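Local coordinates for protein DNA-binding response regulator (Paenisporosarcina sp. TG-14, PDB 6JQS) that probably binds DNA through a LuxR-type helix-turn-helix domain and regulates transcription in a spore-forming bacterium, at residues 20-24 with 25-29. Sequence-based numbering, arbitrary orientation.
Sequences FQLLV and RDYST
The guanidinium of Arg25 lies over the side chain of Gln21, whose CG sits under one face, 3.3 Å from NH2 and offset toward the rim. Leu22 touches both Arg25 and Tyr27: its CD2 meets Arg25 NH1 obliquely at 3.9 Å and also lies over one face of the Tyr27 ring, offset toward its rim, while its CB packs 4.0 Å from Tyr27 CG. The Gln21 amide runs nearly parallel to the guanidinium, the two planes 14° apart. Gln21 CG stands anti to its own N (chi1 -167°), and the bend at chi2 carries the amide past the NH2 rim of the guanidinium, whose chain runs extended from CG to NE. The two groups bond not to each other but to the C-terminal tail: Arg25 NH2 to Asp75 O, Gln21 NE2 to Ser73 O.

The backbone beneath forms a Schellman motif. Asp26, with positive phi (69°), is the C-prime residue; Tyr27 N reaches back to Leu22 O at 3.2 Å, and Asp26 N bonds to Leu23 O at 2.9 Å. The bonds of Arg25 N to Gln21 O and Leu22 O are weak. The reversal brings the tyrosine back over Leu22, and Leu23 CD2 approaches Tyr27 O at 3.7 Å.

This turn ends helix 14-24 and leads into helix 29-36, capped by Ser28, whose OG bonds to Asp31 N. Leu22, Leu23 and Tyr27 all touch Ile32 of that helix; Leu23 also meets Ile47 of helix 40-54, and Val24 packs on Ile63 of helix 59-68, so the turn packs against the other three helices of the LuxR-type domain.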
loop_
_atom_site.group_PDB
_atom_site.type_symbol
_atom_site.label_atom_id
_atom_site.label_comp_id
_atom_site.label_asym_id
_atom_site.label_seq_id
_atom_site.Cartn_x
_atom_site.Cartn_y
_atom_site.Cartn_z
ATOM N N PHE A 20 -0.434 2.415 -0.077
ATOM C CA PHE A 20 0.748 2.247 0.795
ATOM C C PHE A 20 1.237 3.629 1.274
ATOM O O PHE A 20 1.735 3.673 2.412
ATOM C CB PHE A 20 1.845 1.437 0.115
ATOM C CG PHE A 20 1.604 -0.047 0.168
ATOM C CD1 PHE A 20 2.017 -0.767 1.264
ATOM C CD2 PHE A 20 0.805 -0.687 -0.765
ATOM C CE1 PHE A 20 1.689 -2.106 1.420
ATOM C CE2 PHE A 20 0.509 -2.046 -0.625
ATOM C CZ PHE A 20 0.950 -2.739 0.467
ATOM N N GLN A 21 1.177 4.686 0.456
ATOM C CA GLN A 21 1.545 6.058 0.953
ATOM C C GLN A 21 0.633 6.453 2.119
ATOM O O GLN A 21 1.104 7.080 3.058
ATOM C CB GLN A 21 1.504 7.099 -0.174
ATOM C CG GLN A 21 2.168 8.411 0.236
ATOM C CD GLN A 21 3.634 8.235 0.600
ATOM O OE1 GLN A 21 4.497 8.076 -0.251
ATOM N NE2 GLN A 21 3.910 8.106 1.879
ATOM N N LEU A 22 -0.641 6.059 2.120
ATOM C CA LEU A 22 -1.537 6.335 3.259
ATOM C C LEU A 22 -1.259 5.437 4.454
ATOM O O LEU A 22 -1.452 5.944 5.580
ATOM C CB LEU A 22 -3.020 6.273 2.825
ATOM C CG LEU A 22 -3.411 7.247 1.708
ATOM C CD1 LEU A 22 -4.917 7.210 1.452
ATOM C CD2 LEU A 22 -2.998 8.679 2.022
ATOM N N LEU A 23 -0.905 4.150 4.284
ATOM C CA LEU A 23 -0.451 3.335 5.426
ATOM C C LEU A 23 0.777 4.011 6.058
ATOM O O LEU A 23 0.876 4.113 7.244
ATOM C CB LEU A 23 -0.111 1.927 4.944
ATOM C CG LEU A 23 -1.317 1.072 4.559
ATOM C CD1 LEU A 23 -0.838 -0.196 3.864
ATOM C CD2 LEU A 23 -2.151 0.750 5.780
ATOM N N VAL A 24 1.725 4.479 5.266
ATOM C CA VAL A 24 2.877 5.192 5.909
ATOM C C VAL A 24 2.334 6.264 6.864
ATOM O O VAL A 24 2.927 6.471 7.982
ATOM C CB VAL A 24 3.773 5.764 4.802
ATOM C CG1 VAL A 24 4.719 6.795 5.361
ATOM C CG2 VAL A 24 4.505 4.641 4.117
ATOM N N ARG A 25 1.243 6.953 6.486
ATOM C CA ARG A 25 0.667 8.079 7.264
ATOM C C ARG A 25 -0.300 7.583 8.343
ATOM O O ARG A 25 -1.022 8.402 8.880
ATOM C CB ARG A 25 -0.034 9.057 6.322
ATOM C CG ARG A 25 0.932 9.749 5.388
ATOM C CD ARG A 25 0.301 10.783 4.522
ATOM N NE ARG A 25 1.303 11.057 3.505
ATOM C CZ ARG A 25 1.060 11.282 2.226
ATOM N NH1 ARG A 25 -0.174 11.284 1.763
ATOM N NH2 ARG A 25 2.078 11.478 1.400
ATOM N N ASP A 26 -0.276 6.308 8.680
ATOM C CA ASP A 26 -0.993 5.707 9.832
ATOM C C ASP A 26 -2.511 5.727 9.591
ATOM O O ASP A 26 -3.237 5.661 10.589
ATOM C CB ASP A 26 -0.564 6.318 11.178
ATOM C CG ASP A 26 -0.881 5.465 12.408
ATOM O OD1 ASP A 26 -0.973 4.193 12.289
ATOM O OD2 ASP A 26 -1.074 6.065 13.489
ATOM N N TYR A 27 -2.968 5.732 8.335
ATOM C CA TYR A 27 -4.409 5.544 7.973
ATOM C C TYR A 27 -4.773 4.077 8.184
ATOM O O TYR A 27 -3.968 3.196 7.870
ATOM C CB TYR A 27 -4.703 5.917 6.528
ATOM C CG TYR A 27 -4.823 7.389 6.259
ATOM C CD1 TYR A 27 -3.732 8.226 6.404
ATOM C CD2 TYR A 27 -6.008 7.938 5.791
ATOM C CE1 TYR A 27 -3.822 9.583 6.148
ATOM C CE2 TYR A 27 -6.113 9.294 5.514
ATOM C CZ TYR A 27 -5.016 10.119 5.710
ATOM O OH TYR A 27 -5.086 11.455 5.452
ATOM N N SER A 28 -5.945 3.831 8.742
ATOM C CA SER A 28 -6.606 2.510 8.737
ATOM C C SER A 28 -7.099 2.182 7.320
ATOM O O SER A 28 -7.286 3.086 6.488
ATOM C CB SER A 28 -7.765 2.510 9.697
ATOM O OG SER A 28 -8.751 3.400 9.207
ATOM N N THR A 29 -7.353 0.915 7.035
ATOM C CA THR A 29 -7.854 0.493 5.703
ATOM C C THR A 29 -9.220 1.168 5.482
ATOM O O THR A 29 -9.473 1.600 4.364
ATOM C CB THR A 29 -7.725 -1.028 5.580
ATOM O OG1 THR A 29 -8.436 -1.669 6.637
ATOM C CG2 THR A 29 -6.273 -1.452 5.625
#